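PDB 2WMF: fucolectin-related protein from Streptococcus pneumoniae, which probably hydrolyses host blood-group carbohydrate antigens, acting as a family 98 glycoside hydrolase. Local coordinates for residues Gln445-Met450 with Thr455-Leu460; Lys416-Asp421 with Asn429-Tyr434; Val118-Ser121 with Asn126-Pro129. One frame throughout, in Å; residues are numbered along the deposited sequence.

Contact 1 of 3, residues Gln445-Met450 with Thr455-Leu460; sequences QVMLPM and TKSLSL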
loop_
_atom_site.group_PDB
_atom_site.type_symbol
_atom_site.label_atom_id
_atom_site.label_comp_id
_atom_site.label_asym_id
_atom_site.label_seq_id
_atom_site.Cartn_x
_atom_site.Cartn_y
_atom_site.Cartn_z
ATOM N N GLN A 445 -18.198 -14.963 -0.798
ATOM C CA GLN A 445 -17.927 -16.064 -1.700
ATOM C C GLN A 445 -17.677 -15.530 -3.106
ATOM O O GLN A 445 -18.252 -14.521 -3.515
ATOM C CB GLN A 445 -19.093 -17.066 -1.724
ATOM C CG GLN A 445 -19.440 -17.666 -0.372
ATOM C CD GLN A 445 -20.204 -16.726 0.554
ATOM O OE1 GLN A 445 -21.134 -16.044 0.127
ATOM N NE2 GLN A 445 -19.850 -16.742 1.860
ATOM N N VAL A 446 -16.782 -16.232 -3.819
ATOM C CA VAL A 446 -16.595 -16.024 -5.223
ATOM C C VAL A 446 -16.603 -17.362 -5.930
ATOM O O VAL A 446 -16.130 -18.371 -5.394
ATOM C CB VAL A 446 -15.292 -15.231 -5.542
ATOM C CG1 VAL A 446 -15.348 -13.796 -4.919
ATOM C CG2 VAL A 446 -14.012 -15.928 -5.132
ATOM N N MET A 447 -17.144 -17.317 -7.142
ATOM C CA MET A 447 -17.050 -18.429 -8.108
ATOM C C MET A 447 -16.343 -17.853 -9.320
ATOM O O MET A 447 -16.852 -16.959 -9.974
ATOM C CB MET A 447 -18.441 -18.944 -8.499
ATOM C CG MET A 447 -18.377 -20.189 -9.336
ATOM S SD MET A 447 -17.906 -20.028 -11.061
ATOM C CE MET A 447 -19.011 -18.758 -11.766
ATOM N N LEU A 448 -15.143 -18.384 -9.563
ATOM C CA LEU A 448 -14.214 -17.897 -10.557
ATOM C C LEU A 448 -14.081 -18.872 -11.734
ATOM O O LEU A 448 -13.490 -19.946 -11.608
ATOM C CB LEU A 448 -12.853 -17.732 -9.892
ATOM C CG LEU A 448 -12.721 -16.948 -8.594
ATOM C CD1 LEU A 448 -11.290 -16.989 -8.026
ATOM C CD2 LEU A 448 -13.224 -15.513 -8.760
ATOM N N PRO A 449 -14.627 -18.484 -12.894
ATOM C CA PRO A 449 -14.308 -19.235 -14.119
ATOM C C PRO A 449 -12.791 -19.254 -14.286
ATOM O O PRO A 449 -12.099 -18.294 -13.909
ATOM C CB PRO A 449 -14.936 -18.387 -15.231
ATOM C CG PRO A 449 -15.996 -17.543 -14.559
ATOM C CD PRO A 449 -15.422 -17.283 -13.182
ATOM N N MET A 450 -12.278 -20.338 -14.851
ATOM C CA MET A 450 -10.841 -20.470 -15.034
ATOM C C MET A 450 -10.517 -20.474 -16.526
ATOM O O MET A 450 -11.377 -20.724 -17.363
ATOM C CB MET A 450 -10.332 -21.733 -14.325
ATOM C CG MET A 450 -10.553 -21.689 -12.750
ATOM S SD MET A 450 -9.618 -20.350 -11.950
ATOM C CE MET A 450 -8.078 -21.252 -11.711
ATOM N N THR A 455 -8.784 -26.801 -14.256
ATOM C CA THR A 455 -10.120 -26.948 -13.671
ATOM C C THR A 455 -11.087 -26.038 -14.394
ATOM O O THR A 455 -10.698 -25.061 -14.990
ATOM C CB THR A 455 -10.079 -26.696 -12.133
ATOM O OG1 THR A 455 -11.239 -27.282 -11.508
ATOM C CG2 THR A 455 -9.972 -25.249 -11.816
ATOM N N LYS A 456 -12.390 -26.325 -14.333
ATOM C CA LYS A 456 -13.362 -25.472 -15.005
ATOM C C LYS A 456 -13.632 -24.195 -14.218
ATOM O O LYS A 456 -13.666 -23.083 -14.798
ATOM C CB LYS A 456 -14.681 -26.204 -15.211
ATOM C CG LYS A 456 -15.598 -25.461 -16.117
ATOM C CD LYS A 456 -16.806 -26.297 -16.401
ATOM C CE LYS A 456 -17.610 -25.727 -17.561
ATOM N NZ LYS A 456 -17.586 -24.232 -17.623
ATOM N N SER A 457 -13.867 -24.337 -12.913
ATOM C CA SER A 457 -14.060 -23.179 -12.078
ATOM C C SER A 457 -13.503 -23.442 -10.700
ATOM O O SER A 457 -13.239 -24.571 -10.318
ATOM C CB SER A 457 -15.523 -22.759 -12.020
ATOM O OG SER A 457 -16.268 -23.718 -11.312
ATOM N N LEU A 458 -13.246 -22.354 -9.980
ATOM C CA LEU A 458 -12.676 -22.423 -8.637
ATOM C C LEU A 458 -13.513 -21.497 -7.772
ATOM O O LEU A 458 -13.711 -20.330 -8.096
ATOM C CB LEU A 458 -11.199 -22.012 -8.681
ATOM C CG LEU A 458 -10.381 -22.064 -7.405
ATOM C CD1 LEU A 458 -8.895 -22.174 -7.740
ATOM C CD2 LEU A 458 -10.595 -20.817 -6.543
ATOM N N SER A 459 -14.059 -22.035 -6.705
ATOM C CA SER A 459 -14.763 -21.209 -5.739
ATOM C C SER A 459 -14.022 -21.056 -4.405
ATOM O O SER A 459 -13.280 -21.933 -3.974
ATOM C CB SER A 459 -16.116 -21.876 -5.472
ATOM O OG SER A 459 -16.896 -21.855 -6.666
ATOM N N LEU A 460 -14.304 -19.938 -3.715
ATOM C CA LEU A 460 -13.742 -19.666 -2.395
ATOM C C LEU A 460 -14.824 -19.107 -1.468
ATOM O O LEU A 460 -15.653 -18.254 -1.893
ATOM C CB LEU A 460 -12.574 -18.644 -2.449
ATOM C CG LEU A 460 -11.274 -19.160 -3.056
ATOM C CD1 LEU A 460 -10.386 -17.988 -3.488
ATOM C CD2 LEU A 460 -10.562 -19.954 -1.953
HETATM O O HOH W 1 -13.367 -22.582 -17.424
#
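Met450 packs across the start of 455-460, its CB 3.4 Å from Thr455 O. CG, anti to the carbonyl carbon of its own residue (chi1 -63°), touches Thr455 CG2 at 3.7 Å and also lies against Ser457 CA. Further bends at chi2 and chi3 carry the chain at a slant across Leu458: SD reaches Leu458 CB at 4.0 Å, and CE ends beside Leu458 CD1. The backbone of Met450 is held too, its N-H bonding to Lys456 O at 3.1 Å, and a water lies within hydrogen-bonding distance of both Met450 O and Lys456 O. These residues close a beta hairpin of strands 444-449 and 457-462, the second and third strands of a six-stranded antiparallel sheet. Val446 with Leu460 and Leu448 with Leu458 are its hydrogen-bonded pairs, each joined by two backbone bonds; the Leu448 N to Leu458 O bond measures 2.8 Å. On the Leu448 face the paired side chains run side by side, Leu448 CD1 meeting Leu458 CD2 at 4.2 Å, and this apolar layer packs on Trp431, Ile433 and Val470 of the other antiparallel sheet. The opposite face carries the non-hydrogen-bonded pair Met447 and Ser459, where Met447 CG passes 3.5 Å from Ser459 OG. Met447 SD then reaches diagonally to Ser457 CB at 3.7 Å. On the edge turned from strand 444-449 the backbones of Lys456 and Ser457 share one partner, Ser536 of strand 529-536, which makes a classic beta bulge.

Contact 2 of 3, residues Lys416-Asp421 with Asn429-Tyr434; sequences KLYEGD and NSWYIY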
loop_
_atom_site.group_PDB
_atom_site.type_symbol
_atom_site.label_atom_id
_atom_site.label_comp_id
_atom_site.label_asym_id
_atom_site.label_seq_id
_atom_site.Cartn_x
_atom_site.Cartn_y
_atom_site.Cartn_z
ATOM N N LYS A 416 -18.321 -8.952 -17.229
ATOM C CA LYS A 416 -18.400 -9.545 -15.889
ATOM C C LYS A 416 -17.634 -10.870 -15.922
ATOM O O LYS A 416 -17.876 -11.716 -16.813
ATOM C CB LYS A 416 -19.870 -9.752 -15.466
ATOM C CG LYS A 416 -20.025 -10.098 -13.977
ATOM C CD LYS A 416 -21.485 -10.315 -13.626
ATOM C CE LYS A 416 -21.633 -10.802 -12.229
ATOM N NZ LYS A 416 -23.054 -10.854 -11.762
ATOM N N LEU A 417 -16.699 -11.021 -14.985
ATOM C CA LEU A 417 -15.783 -12.160 -14.997
ATOM C C LEU A 417 -15.974 -13.197 -13.901
ATOM O O LEU A 417 -15.371 -14.265 -13.964
ATOM C CB LEU A 417 -14.321 -11.689 -14.950
ATOM C CG LEU A 417 -13.896 -10.685 -16.018
ATOM C CD1 LEU A 417 -12.405 -10.317 -15.937
ATOM C CD2 LEU A 417 -14.265 -11.212 -17.449
ATOM N N TYR A 418 -16.768 -12.901 -12.864
ATOM C CA TYR A 418 -16.979 -13.878 -11.824
ATOM C C TYR A 418 -18.340 -13.637 -11.180
ATOM O O TYR A 418 -18.933 -12.563 -11.401
ATOM C CB TYR A 418 -15.870 -13.810 -10.751
ATOM C CG TYR A 418 -15.868 -12.557 -9.884
ATOM C CD1 TYR A 418 -16.374 -12.584 -8.562
ATOM C CD2 TYR A 418 -15.366 -11.332 -10.379
ATOM C CE1 TYR A 418 -16.373 -11.425 -7.769
ATOM C CE2 TYR A 418 -15.378 -10.156 -9.580
ATOM C CZ TYR A 418 -15.822 -10.223 -8.268
ATOM O OH TYR A 418 -15.779 -9.078 -7.455
ATOM N N GLU A 419 -18.777 -14.616 -10.386
ATOM C CA GLU A 419 -20.003 -14.524 -9.611
ATOM C C GLU A 419 -19.684 -14.513 -8.120
ATOM O O GLU A 419 -18.641 -15.006 -7.673
ATOM C CB GLU A 419 -20.919 -15.720 -9.917
ATOM C CG GLU A 419 -21.365 -15.792 -11.367
ATOM C CD GLU A 419 -22.329 -14.681 -11.739
ATOM O OE1 GLU A 419 -22.954 -14.081 -10.861
ATOM O OE2 GLU A 419 -22.469 -14.393 -12.951
ATOM N N GLY A 420 -20.609 -13.965 -7.340
ATOM C CA GLY A 420 -20.458 -13.876 -5.889
ATOM C C GLY A 420 -20.351 -12.439 -5.412
ATOM O O GLY A 420 -20.563 -11.499 -6.163
ATOM N N ASP A 421 -20.113 -12.302 -4.109
ATOM C CA ASP A 421 -20.053 -11.006 -3.444
ATOM C C ASP A 421 -18.665 -10.608 -2.911
ATOM O O ASP A 421 -18.571 -9.529 -2.331
ATOM C CB ASP A 421 -21.094 -10.859 -2.322
ATOM C CG ASP A 421 -21.010 -11.931 -1.227
ATOM O OD1 ASP A 421 -20.104 -12.791 -1.243
ATOM O OD2 ASP A 421 -21.897 -11.896 -0.302
ATOM N N ASN A 429 -2.672 -14.052 -16.045
ATOM C CA ASN A 429 -3.071 -15.448 -15.805
ATOM C C ASN A 429 -3.369 -15.743 -14.353
ATOM O O ASN A 429 -3.339 -16.892 -13.951
ATOM C CB ASN A 429 -2.006 -16.441 -16.330
ATOM C CG ASN A 429 -0.645 -16.289 -15.661
ATOM O OD1 ASN A 429 -0.197 -15.196 -15.378
ATOM N ND2 ASN A 429 0.036 -17.395 -15.466
ATOM N N SER A 430 -3.703 -14.706 -13.586
ATOM C CA SER A 430 -4.016 -14.879 -12.171
ATOM C C SER A 430 -5.333 -14.201 -11.742
ATOM O O SER A 430 -5.784 -13.233 -12.377
ATOM C CB SER A 430 -2.918 -14.306 -11.296
ATOM O OG SER A 430 -1.665 -14.882 -11.559
ATOM N N TRP A 431 -5.902 -14.720 -10.653
ATOM C CA TRP A 431 -6.959 -14.073 -9.921
ATOM C C TRP A 431 -6.387 -13.538 -8.616
ATOM O O TRP A 431 -5.704 -14.264 -7.886
ATOM C CB TRP A 431 -8.077 -15.076 -9.556
ATOM C CG TRP A 431 -9.018 -15.445 -10.672
ATOM C CD1 TRP A 431 -9.154 -16.700 -11.287
ATOM C CD2 TRP A 431 -10.028 -14.619 -11.215
ATOM N NE1 TRP A 431 -10.180 -16.661 -12.212
ATOM C CE2 TRP A 431 -10.768 -15.413 -12.171
ATOM C CE3 TRP A 431 -10.422 -13.305 -10.977
ATOM C CZ2 TRP A 431 -11.852 -14.915 -12.859
ATOM C CZ3 TRP A 431 -11.529 -12.823 -11.670
ATOM C CH2 TRP A 431 -12.207 -13.617 -12.618
ATOM N N TYR A 432 -6.719 -12.281 -8.312
ATOM C CA TYR A 432 -6.389 -11.610 -7.047
ATOM C C TYR A 432 -7.735 -11.379 -6.306
ATOM O O TYR A 432 -8.659 -10.773 -6.858
ATOM C CB TYR A 432 -5.650 -10.279 -7.282
ATOM C CG TYR A 432 -4.207 -10.532 -7.618
ATOM C CD1 TYR A 432 -3.254 -10.513 -6.611
ATOM C CD2 TYR A 432 -3.811 -10.942 -8.894
ATOM C CE1 TYR A 432 -1.936 -10.869 -6.843
ATOM C CE2 TYR A 432 -2.461 -11.307 -9.162
ATOM C CZ TYR A 432 -1.524 -11.276 -8.149
ATOM O OH TYR A 432 -0.212 -11.650 -8.398
ATOM N N ILE A 433 -7.824 -11.868 -5.071
ATOM C CA ILE A 433 -9.092 -12.050 -4.383
ATOM C C ILE A 433 -8.993 -11.584 -2.922
ATOM O O ILE A 433 -7.984 -11.827 -2.256
ATOM C CB ILE A 433 -9.463 -13.554 -4.353
ATOM C CG1 ILE A 433 -9.502 -14.135 -5.769
ATOM C CG2 ILE A 433 -10.744 -13.804 -3.600
ATOM C CD1 ILE A 433 -8.828 -15.471 -5.852
ATOM N N TYR A 434 -10.060 -10.977 -2.415
ATOM C CA TYR A 434 -10.221 -10.781 -0.975
ATOM C C TYR A 434 -11.672 -10.590 -0.552
ATOM O O TYR A 434 -12.549 -10.285 -1.346
ATOM C CB TYR A 434 -9.318 -9.688 -0.414
ATOM C CG TYR A 434 -9.371 -8.267 -0.956
ATOM C CD1 TYR A 434 -10.530 -7.484 -0.856
ATOM C CD2 TYR A 434 -8.228 -7.661 -1.541
ATOM C CE1 TYR A 434 -10.569 -6.183 -1.349
ATOM C CE2 TYR A 434 -8.247 -6.346 -1.987
ATOM C CZ TYR A 434 -9.407 -5.589 -1.886
ATOM O OH TYR A 434 -9.427 -4.273 -2.292
#
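Trp431 sets its CG anti to its own carbonyl carbon (chi1 -77°), which swings the indole across from strand 430-434 toward Leu417, and Leu417 meets it with CB and the backbone O. The far corner of the six-membered indole ring does most of the touching. Trp431 CH2 packs on Leu417 CB at 3.7 Å and approaches Tyr418 CB at 4.1 Å. The carbonyl of Leu417 comes to the edge of the indole, near the ring plane, with its O 3.5 Å from Trp431 CH2 and 3.7 Å from Trp431 CZ2. The two backbones stay well apart, the nearest CA atoms, those of Tyr418 and Trp431, being 10.2 Å from each other, so a single large side chain spans the gap between two antiparallel sheets. Strand 419-420 borders one sheet and strand 430-434 belongs to the other, and Leu448 of the first sheet packs against both Tyr418 and Trp431. Trp431 NE1 bonds to Pro449 O and Tyr418 OH to Gly422 O; separately, Arg426 makes a cation-pi contact with the indole. No hydrogen bond joins 416-421 to 429-434. The contact therefore rests on apolar packing together with a carbonyl at the ring edge, where the negative end of the C=O dipole would probably be favoured by the slightly positive ring hydrogens, while the NE1 bond to Pro449 limits how the indole can turn.

Contact 3 of 3, residues Val118-Ser121 with Asn126-Pro129; sequences VIMS and NTVP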
loop_
_atom_site.group_PDB
_atom_site.type_symbol
_atom_site.label_atom_id
_atom_site.label_comp_id
_atom_site.label_asym_id
_atom_site.label_seq_id
_atom_site.Cartn_x
_atom_site.Cartn_y
_atom_site.Cartn_z
ATOM N N VAL A 118 13.121 12.346 5.169
ATOM C CA VAL A 118 11.893 13.152 5.093
ATOM C C VAL A 118 12.307 14.604 5.309
ATOM O O VAL A 118 12.741 14.961 6.412
ATOM C CB VAL A 118 10.851 12.762 6.148
ATOM C CG1 VAL A 118 9.615 13.656 6.003
ATOM C CG2 VAL A 118 10.483 11.237 6.069
ATOM N N ILE A 119 12.230 15.403 4.255
ATOM C CA ILE A 119 12.632 16.824 4.304
ATOM C C ILE A 119 11.493 17.819 4.139
ATOM O O ILE A 119 11.708 19.017 4.307
ATOM C CB ILE A 119 13.782 17.161 3.328
ATOM C CG1 ILE A 119 13.305 17.124 1.864
ATOM C CG2 ILE A 119 14.999 16.169 3.578
ATOM C CD1 ILE A 119 14.332 17.678 0.906
ATOM N N MET A 120 10.293 17.326 3.811
ATOM C CA MET A 120 9.115 18.159 3.678
ATOM C C MET A 120 7.906 17.467 4.316
ATOM O O MET A 120 7.745 16.267 4.160
ATOM C CB MET A 120 8.765 18.424 2.196
ATOM C CG MET A 120 9.704 19.365 1.417
ATOM S SD MET A 120 9.195 19.572 -0.283
ATOM C CE MET A 120 7.848 20.754 -0.116
ATOM N N SER A 121 7.119 18.240 5.086
ATOM C CA SER A 121 5.877 17.740 5.654
ATOM C C SER A 121 5.011 18.874 6.216
ATOM O O SER A 121 5.525 19.925 6.610
ATOM C CB SER A 121 6.158 16.745 6.773
ATOM O OG SER A 121 4.971 16.067 7.160
ATOM N N ASN A 126 9.873 26.597 5.064
ATOM C CA ASN A 126 11.316 26.880 5.304
ATOM C C ASN A 126 12.064 25.596 5.631
ATOM O O ASN A 126 12.530 25.364 6.763
ATOM C CB ASN A 126 11.454 27.953 6.405
ATOM C CG ASN A 126 10.869 29.289 5.977
ATOM O OD1 ASN A 126 10.053 29.877 6.686
ATOM N ND2 ASN A 126 11.254 29.758 4.789
ATOM N N THR A 127 12.165 24.748 4.595
ATOM C CA THR A 127 12.812 23.436 4.671
ATOM C C THR A 127 14.268 23.586 4.245
ATOM O O THR A 127 14.670 24.680 3.799
ATOM C CB THR A 127 12.060 22.434 3.788
ATOM O OG1 THR A 127 11.812 23.007 2.485
ATOM C CG2 THR A 127 10.712 22.064 4.487
ATOM N N VAL A 128 15.046 22.514 4.357
ATOM C CA VAL A 128 16.495 22.595 4.100
ATOM C C VAL A 128 16.761 23.067 2.683
ATOM O O VAL A 128 16.006 22.748 1.735
ATOM C CB VAL A 128 17.257 21.258 4.417
ATOM C CG1 VAL A 128 17.243 20.983 5.923
ATOM C CG2 VAL A 128 16.686 20.097 3.631
ATOM N N PRO A 129 17.814 23.887 2.513
ATOM C CA PRO A 129 18.094 24.383 1.163
ATOM C C PRO A 129 18.422 23.302 0.141
ATOM O O PRO A 129 19.068 22.332 0.488
ATOM C CB PRO A 129 19.337 25.268 1.385
ATOM C CG PRO A 129 19.304 25.656 2.826
ATOM C CD PRO A 129 18.747 24.447 3.516
HETATM O O HOH W 2 13.662 20.386 5.749
#
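Thr127 and Val128 lie against Ile119 and Met120 of strand 115-121, from the loop that leads into helix 130-139. At Thr127, CG2 is anti to the carbonyl carbon of its own residue (chi1 48° for OG1), which brings the methyl to 3.2 Å from Ile119 O; Thr127 CB follows at 3.5 Å. The same methyl also lies 4.2 Å from Met120 CG. The hydroxyl is used on another partner, Tyr166 OH of helix 159-172, whose side chain also packs on Ile119 and Met120. Val128 comes next, with CG2 4.1 Å from Ile119 CB, while its backbone N donates to a water at 2.9 Å. That water in turn donates to Ile119 O at 2.8 Å, bridging loop and strand. Pro129 follows at the N-cap position of helix 130-139. The strand is the third of the eight parallel strands of a (beta/alpha)8 barrel, and the contact joins it to the loop that leads into helix 130-139. With no direct hydrogen bond between the segments, Ile119 O is met by both a methyl and a water, so the water supplies the polar link, while the methyl and the Ile119-Val128 packing add close contact without a hydrogen bond.

Contacts 1 and 2 belong to one C-terminal beta region, their centres 8 Å apart. Strand 419-420 pairs with strand 444-449, where Met447 N bonds to Glu419 O at 2.8 Å, and Asp421 OD1 accepts a hydrogen bond from Gln445 N at 2.9 Å. Pro449 also packs against Leu417, its ring CD 3.1 Å from Leu417 O. Contact 2 thus links the sheet containing the contact 1 hairpin to the facing sheet. Contact 3 lies across the chain's centre, its own centre about 51 Å from that of contact 1 and 44 Å from that of contact 2. It sits in the barrel, which in (beta/alpha)8 glycosidases holds the active site at the C-terminal ends of the strands.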